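PDB 5N4B: prolyl oligopeptidase from Galerina marginata, which cleaves peptide bonds after proline and macrocyclises peptide precursors in the biosynthesis of the amanitin toxins. Local coordinates for residues V109-K114 against G129-D134; R80-F85 against R447-N452. The protein carries 1 engineered substitution. One frame throughout, in Å; residues are numbered along the deposited sequence. Where two conformers were deposited one is given.

Overall arrangement
Both contacts belong to the β-propeller and both reach the antiparallel sheet of strands 84-90, 96-101, 109-113 and 129-133. Interaction 1 joins the last two of these strands. Interaction 2 lies at the opposite edge, where the chain entering outermost strand 84-90 meets the end of strand 443-448, which belongs to the last four-stranded sheet. Their centres are 18 Å apart and their nearest atoms about 7 Å, so they do not touch. Both stand away from the triad of A578 (engineered), D662 and H699, yet both meet the bound peptide: L110 packs on an apolar side chain of it, R80 on its backbone and K84 on an acidic side chain.

Interaction 1 (V109-K114 against G129-D134); sequences VLYRSK and GDVFFD
An antiparallel strand pair with a classic β bulge closes the first four-stranded sheet of the propeller, strand 109-113 running beside the outermost strand 129-133. At the bulge F132 and F133 both face L110, whose carbonyl oxygen grips two amides, F132 N at 2.8 Å and F133 N at 3.0 Å; the chain turns a corner at F132. L110 N returns a bond to F133 O. Farther along, R112 and D130 form a regular hydrogen-bonded pair, and the bond from R112 N to D130 O (2.8 Å) is almost straight, at 176°, and runs nearly along the C=O axis. L110 and F132 lie alongside one another, pointing the same way, with L110 CD2 at the ring edge, 3.8 Å from F132 CD2. V131 and Y111 cross obliquely, V131 CG2 3.9 Å from Y111 CZ, while the hydroxyl of Y111 is bonded to D126. Toward K114, which is exposed, the contact turns polar. The K114 chain, bent at its last torsion (chi4 -76°), brings NZ 2.7 Å from D130 OD1 in a salt bridge on the syn lone pair. One water links D130 OD2 (2.6 Å) with R112 O and NH2; a second ties K114 NZ to G129 O. Strand 109-113 bonds along its other edge to strand 96-101, D126 comes from helix 125-128, and F132 and F133 set their rings against F158 of strand 157-164 in the next sheet, F132 edge-to-face.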
loop_
_atom_site.group_PDB
_atom_site.type_symbol
_atom_site.label_atom_id
_atom_site.label_comp_id
_atom_site.label_asym_id
_atom_site.label_seq_id
_atom_site.Cartn_x
_atom_site.Cartn_y
_atom_site.Cartn_z
ATOM N N VAL A 109 -12.119 -8.976 12.782
ATOM C CA VAL A 109 -12.398 -10.362 13.146
ATOM C C VAL A 109 -13.139 -11.056 12.012
ATOM O O VAL A 109 -14.080 -10.504 11.445
ATOM C CB VAL A 109 -13.230 -10.419 14.437
ATOM C CG1 VAL A 109 -13.569 -11.827 14.813
ATOM C CG2 VAL A 109 -12.426 -9.718 15.551
ATOM N N LEU A 110 -12.711 -12.274 11.692
ATOM C CA LEU A 110 -13.317 -13.053 10.627
ATOM C C LEU A 110 -14.518 -13.809 11.184
ATOM O O LEU A 110 -14.380 -14.687 12.048
ATOM C CB LEU A 110 -12.292 -14.001 10.015
ATOM C CG LEU A 110 -12.601 -14.763 8.747
ATOM C CD1 LEU A 110 -13.142 -13.812 7.650
ATOM C CD2 LEU A 110 -11.360 -15.513 8.257
ATOM N N TYR A 111 -15.678 -13.527 10.633
ATOM C CA TYR A 111 -16.962 -14.120 10.986
ATOM C C TYR A 111 -17.397 -15.141 9.951
ATOM O O TYR A 111 -17.042 -15.039 8.776
ATOM C CB TYR A 111 -18.042 -13.022 11.050
ATOM C CG TYR A 111 -18.182 -12.377 12.423
ATOM C CD1 TYR A 111 -17.147 -11.703 13.007
ATOM C CD2 TYR A 111 -19.328 -12.476 13.130
ATOM C CE1 TYR A 111 -17.248 -11.147 14.289
ATOM C CE2 TYR A 111 -19.449 -11.901 14.395
ATOM C CZ TYR A 111 -18.385 -11.260 14.959
ATOM O OH TYR A 111 -18.511 -10.733 16.238
ATOM N N ARG A 112 -18.152 -16.051 10.442
ATOM C CA ARG A 112 -18.872 -17.128 9.541
ATOM C C ARG A 112 -20.373 -17.164 9.771
ATOM O O ARG A 112 -20.886 -17.072 10.869
ATOM C CB ARG A 112 -18.418 -18.474 10.139
ATOM C CG ARG A 112 -19.033 -19.740 9.503
ATOM C CD ARG A 112 -18.519 -21.059 10.130
ATOM N NE ARG A 112 -19.140 -22.246 9.485
ATOM C CZ ARG A 112 -20.323 -22.796 9.828
ATOM N NH1 ARG A 112 -20.745 -23.935 9.261
ATOM N NH2 ARG A 112 -21.081 -22.219 10.737
ATOM N N SER A 113 -21.079 -17.192 8.682
ATOM C CA SER A 113 -22.528 -17.158 8.776
ATOM C C SER A 113 -23.046 -18.346 9.580
ATOM O O SER A 113 -22.553 -19.462 9.458
ATOM C CB SER A 113 -23.174 -17.124 7.377
ATOM O OG SER A 113 -22.868 -18.270 6.596
ATOM N N LYS A 114 -24.059 -18.062 10.387
ATOM C CA LYS A 114 -24.740 -19.113 11.131
ATOM C C LYS A 114 -25.411 -20.096 10.192
ATOM O O LYS A 114 -25.400 -21.307 10.442
ATOM C CB LYS A 114 -25.797 -18.474 12.047
ATOM C CG LYS A 114 -25.203 -17.604 13.169
ATOM C CD LYS A 114 -26.296 -16.993 14.018
ATOM C CE LYS A 114 -25.783 -16.026 15.037
ATOM N NZ LYS A 114 -25.180 -16.751 16.146
ATOM N N GLY A 129 -23.879 -14.045 12.206
ATOM C CA GLY A 129 -22.612 -14.753 12.151
ATOM C C GLY A 129 -22.035 -14.991 13.520
ATOM O O GLY A 129 -22.509 -14.438 14.524
ATOM N N ASP A 130 -21.101 -15.923 13.561
ATOM C CA ASP A 130 -20.323 -16.214 14.759
ATOM C C ASP A 130 -18.849 -15.997 14.423
ATOM O O ASP A 130 -18.431 -16.053 13.259
ATOM C CB ASP A 130 -20.443 -17.699 15.211
ATOM C CG ASP A 130 -21.886 -18.228 15.323
ATOM O OD1 ASP A 130 -22.647 -17.605 16.043
ATOM O OD2 ASP A 130 -22.215 -19.262 14.668
ATOM N N VAL A 131 -18.016 -15.759 15.428
ATOM C CA VAL A 131 -16.582 -15.631 15.211
ATOM C C VAL A 131 -16.044 -16.937 14.675
ATOM O O VAL A 131 -16.291 -18.010 15.240
ATOM C CB VAL A 131 -15.871 -15.229 16.515
ATOM C CG1 VAL A 131 -14.362 -15.292 16.367
ATOM C CG2 VAL A 131 -16.341 -13.864 17.005
ATOM N N PHE A 132 -15.239 -16.850 13.615
ATOM C CA PHE A 132 -14.403 -17.942 13.147
ATOM C C PHE A 132 -12.942 -17.729 13.521
ATOM O O PHE A 132 -12.294 -18.642 14.053
ATOM C CB PHE A 132 -14.540 -18.213 11.618
ATOM C CG PHE A 132 -13.463 -19.056 11.091
ATOM C CD1 PHE A 132 -13.266 -20.319 11.594
ATOM C CD2 PHE A 132 -12.535 -18.589 10.172
ATOM C CE1 PHE A 132 -12.209 -21.066 11.204
ATOM C CE2 PHE A 132 -11.499 -19.328 9.781
ATOM C CZ PHE A 132 -11.312 -20.576 10.258
ATOM N N PHE A 133 -12.401 -16.540 13.290
ATOM C CA PHE A 133 -10.975 -16.332 13.519
ATOM C C PHE A 133 -10.767 -14.913 13.994
ATOM O O PHE A 133 -10.970 -13.949 13.228
ATOM C CB PHE A 133 -10.148 -16.619 12.253
ATOM C CG PHE A 133 -8.673 -16.532 12.461
ATOM C CD1 PHE A 133 -7.984 -17.624 12.966
ATOM C CD2 PHE A 133 -7.969 -15.384 12.199
ATOM C CE1 PHE A 133 -6.617 -17.595 13.179
ATOM C CE2 PHE A 133 -6.561 -15.379 12.432
ATOM C CZ PHE A 133 -5.944 -16.490 12.947
ATOM N N ASP A 134 -10.375 -14.776 15.258
ATOM C CA ASP A 134 -10.131 -13.475 15.889
ATOM C C ASP A 134 -8.624 -13.272 16.011
ATOM O O ASP A 134 -7.993 -13.829 16.924
ATOM C CB ASP A 134 -10.799 -13.402 17.259
ATOM C CG ASP A 134 -10.626 -12.059 17.924
ATOM O OD1 ASP A 134 -9.829 -11.256 17.405
ATOM O OD2 ASP A 134 -11.286 -11.814 18.964
HETATM O O HOH W 1 -20.906 -19.514 12.406
HETATM O O HOH W 2 -23.210 -14.565 16.943
#

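Interaction 2 (R80-F85 against R447-N452); sequences RNYAKF and RTTKVN
Side chains and bridging waters, with no direct hydrogen bond, hold residues 80-85 against 447-452 where the first and last sheets of the propeller ring meet, beside the passages to and from the catalytic domain. The two runs are close to antiparallel. One tightly packed part is at F85, whose CG sits in the crowded position between backbone N and carbonyl carbon, with chi1 at 34°, well short of the usual +60°. There its ring meets the guanidinium of R447 tip to tip and flat, planes 6° apart and R447 CZ 3.5 Å from the ring centroid. The opposite face of F85 carries a water that joins F85 N to T449 OG1, itself also bonded to G428 O. The T449 and F85 side chains slide past each other in opposite directions, T449 OG1 3.6 Å from F85 CE1. A second tight spot surrounds Y82, also in the crowded position (chi1 58°). V451 CG1 lies 3.8 Å from the centroid of the Y82 ring over one face, a CH-pi contact, while K84 NZ stands 3.9 Å above the plane on the opposite face, steadied by bonds to Y82 O and G103 O. T449 CG2 comes in at about a right angle, 3.6 Å from Y82 CE2. The other side is looser and wetter. One water spans A83 O (2.8 Å) and K450 O. N81 and K450 are exposed, and K450 NZ folds back onto its own run at T448 O. At this point the first and last sheets meet through a cation-pi stack, a CH-pi contact and waters rather than shared strand hydrogen bonds, consistent with the non-velcroed propeller of this family; the salt bridge from R447 NH2 to D125 probably fixes the guanidinium's rotation and tempers the charge laid on F85.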
loop_
_atom_site.group_PDB
_atom_site.type_symbol
_atom_site.label_atom_id
_atom_site.label_comp_id
_atom_site.label_asym_id
_atom_site.label_seq_id
_atom_site.Cartn_x
_atom_site.Cartn_y
_atom_site.Cartn_z
ATOM N N ARG A 80 -13.674 7.693 13.913
ATOM C CA ARG A 80 -13.301 6.315 13.574
ATOM C C ARG A 80 -14.232 5.293 14.213
ATOM O O ARG A 80 -14.190 4.128 13.850
ATOM C CB ARG A 80 -11.860 6.046 14.026
ATOM C CG ARG A 80 -10.816 6.809 13.258
ATOM C CD ARG A 80 -10.278 6.092 12.090
ATOM N NE ARG A 80 -9.671 4.806 12.462
ATOM C CZ ARG A 80 -8.480 4.387 12.060
ATOM N NH1 ARG A 80 -8.051 3.211 12.475
ATOM N NH2 ARG A 80 -7.747 5.124 11.224
ATOM N N ASN A 81 -15.083 5.707 15.141
ATOM C CA ASN A 81 -15.841 4.758 15.965
ATOM C C ASN A 81 -17.167 4.412 15.296
ATOM O O ASN A 81 -18.258 4.823 15.715
ATOM C CB ASN A 81 -16.054 5.355 17.341
ATOM C CG ASN A 81 -16.529 4.329 18.343
ATOM O OD1 ASN A 81 -16.454 3.140 18.100
ATOM N ND2 ASN A 81 -16.996 4.798 19.479
ATOM N N TYR A 82 -17.038 3.592 14.237
ATOM C CA TYR A 82 -18.208 3.060 13.539
ATOM C C TYR A 82 -17.861 1.662 13.037
ATOM O O TYR A 82 -16.699 1.374 12.734
ATOM C CB TYR A 82 -18.675 3.939 12.349
ATOM C CG TYR A 82 -17.642 4.177 11.287
ATOM C CD1 TYR A 82 -16.802 5.284 11.347
ATOM C CD2 TYR A 82 -17.512 3.321 10.201
ATOM C CE1 TYR A 82 -15.862 5.528 10.383
ATOM C CE2 TYR A 82 -16.537 3.575 9.224
ATOM C CZ TYR A 82 -15.742 4.668 9.312
ATOM O OH TYR A 82 -14.829 4.880 8.299
ATOM N N ALA A 83 -18.873 0.804 12.958
ATOM C CA ALA A 83 -18.685 -0.574 12.533
ATOM C C ALA A 83 -18.200 -0.632 11.098
ATOM O O ALA A 83 -18.620 0.137 10.234
ATOM C CB ALA A 83 -20.025 -1.302 12.626
ATOM N N LYS A 84 -17.239 -1.536 10.854
ATOM C CA LYS A 84 -16.645 -1.721 9.525
ATOM C C LYS A 84 -16.688 -3.189 9.145
ATOM O O LYS A 84 -16.651 -4.063 9.999
ATOM C CB LYS A 84 -15.212 -1.201 9.452
ATOM C CG LYS A 84 -15.221 0.317 9.625
ATOM C CD LYS A 84 -13.856 0.870 9.795
ATOM C CE LYS A 84 -13.401 0.897 11.227
ATOM N NZ LYS A 84 -13.967 2.060 11.942
ATOM N N PHE A 85 -16.763 -3.462 7.851
ATOM C CA PHE A 85 -16.951 -4.822 7.369
ATOM C C PHE A 85 -16.431 -4.941 5.946
ATOM O O PHE A 85 -16.322 -3.963 5.210
ATOM C CB PHE A 85 -18.424 -5.265 7.413
ATOM C CG PHE A 85 -19.370 -4.170 7.135
ATOM C CD1 PHE A 85 -19.579 -3.715 5.852
ATOM C CD2 PHE A 85 -19.977 -3.541 8.196
ATOM C CE1 PHE A 85 -20.456 -2.587 5.639
ATOM C CE2 PHE A 85 -20.841 -2.463 7.993
ATOM C CZ PHE A 85 -21.054 -2.012 6.722
ATOM N N ARG A 447 -24.449 -3.949 1.364
ATOM C CA ARG A 447 -24.227 -3.222 2.600
ATOM C C ARG A 447 -23.651 -1.863 2.264
ATOM O O ARG A 447 -22.904 -1.720 1.295
ATOM C CB ARG A 447 -23.165 -3.886 3.516
ATOM C CG ARG A 447 -23.411 -5.324 3.805
ATOM C CD ARG A 447 -22.462 -5.851 4.899
ATOM N NE ARG A 447 -22.831 -5.327 6.191
ATOM C CZ ARG A 447 -22.386 -5.802 7.339
ATOM N NH1 ARG A 447 -21.516 -6.779 7.372
ATOM N NH2 ARG A 447 -22.856 -5.318 8.475
ATOM N N THR A 448 -24.004 -0.872 3.092
ATOM C CA THR A 448 -23.416 0.451 3.069
ATOM C C THR A 448 -22.840 0.753 4.452
ATOM O O THR A 448 -23.525 0.553 5.450
ATOM C CB THR A 448 -24.504 1.441 2.720
ATOM O OG1 THR A 448 -25.150 1.032 1.500
ATOM C CG2 THR A 448 -23.924 2.817 2.605
ATOM N N THR A 449 -21.616 1.249 4.505
ATOM C CA THR A 449 -20.974 1.597 5.765
ATOM C C THR A 449 -21.593 2.883 6.289
ATOM O O THR A 449 -21.683 3.873 5.560
ATOM C CB THR A 449 -19.468 1.757 5.532
ATOM O OG1 THR A 449 -18.925 0.550 4.991
ATOM C CG2 THR A 449 -18.723 2.002 6.831
ATOM N N LYS A 450 -22.015 2.862 7.551
ATOM C CA LYS A 450 -22.613 4.011 8.231
ATOM C C LYS A 450 -21.593 4.574 9.198
ATOM O O LYS A 450 -21.116 3.865 10.086
ATOM C CB LYS A 450 -23.861 3.602 9.019
ATOM C CG LYS A 450 -24.938 2.895 8.235
ATOM C CD LYS A 450 -25.301 3.645 6.969
ATOM C CE LYS A 450 -26.450 2.933 6.240
ATOM N NZ LYS A 450 -26.218 1.436 6.080
ATOM N N VAL A 451 -21.264 5.844 9.050
ATOM C CA VAL A 451 -20.180 6.437 9.841
ATOM C C VAL A 451 -20.725 7.084 11.111
ATOM O O VAL A 451 -21.915 6.936 11.422
ATOM C CB VAL A 451 -19.299 7.339 8.987
ATOM C CG1 VAL A 451 -18.725 6.520 7.823
ATOM C CG2 VAL A 451 -20.074 8.581 8.508
ATOM N N ASN A 452 -19.869 7.766 11.859
ATOM C CA ASN A 452 -20.224 8.337 13.169
ATOM C C ASN A 452 -19.932 9.833 13.174
ATOM O O ASN A 452 -18.807 10.262 12.845
ATOM C CB ASN A 452 -19.437 7.665 14.279
ATOM C CG ASN A 452 -19.917 8.063 15.654
ATOM O OD1 ASN A 452 -21.116 8.103 15.905
ATOM N ND2 ASN A 452 -18.992 8.387 16.527
HETATM O O HOH W 3 -21.157 1.201 9.888
HETATM O O HOH W 4 -17.023 -1.275 5.842
#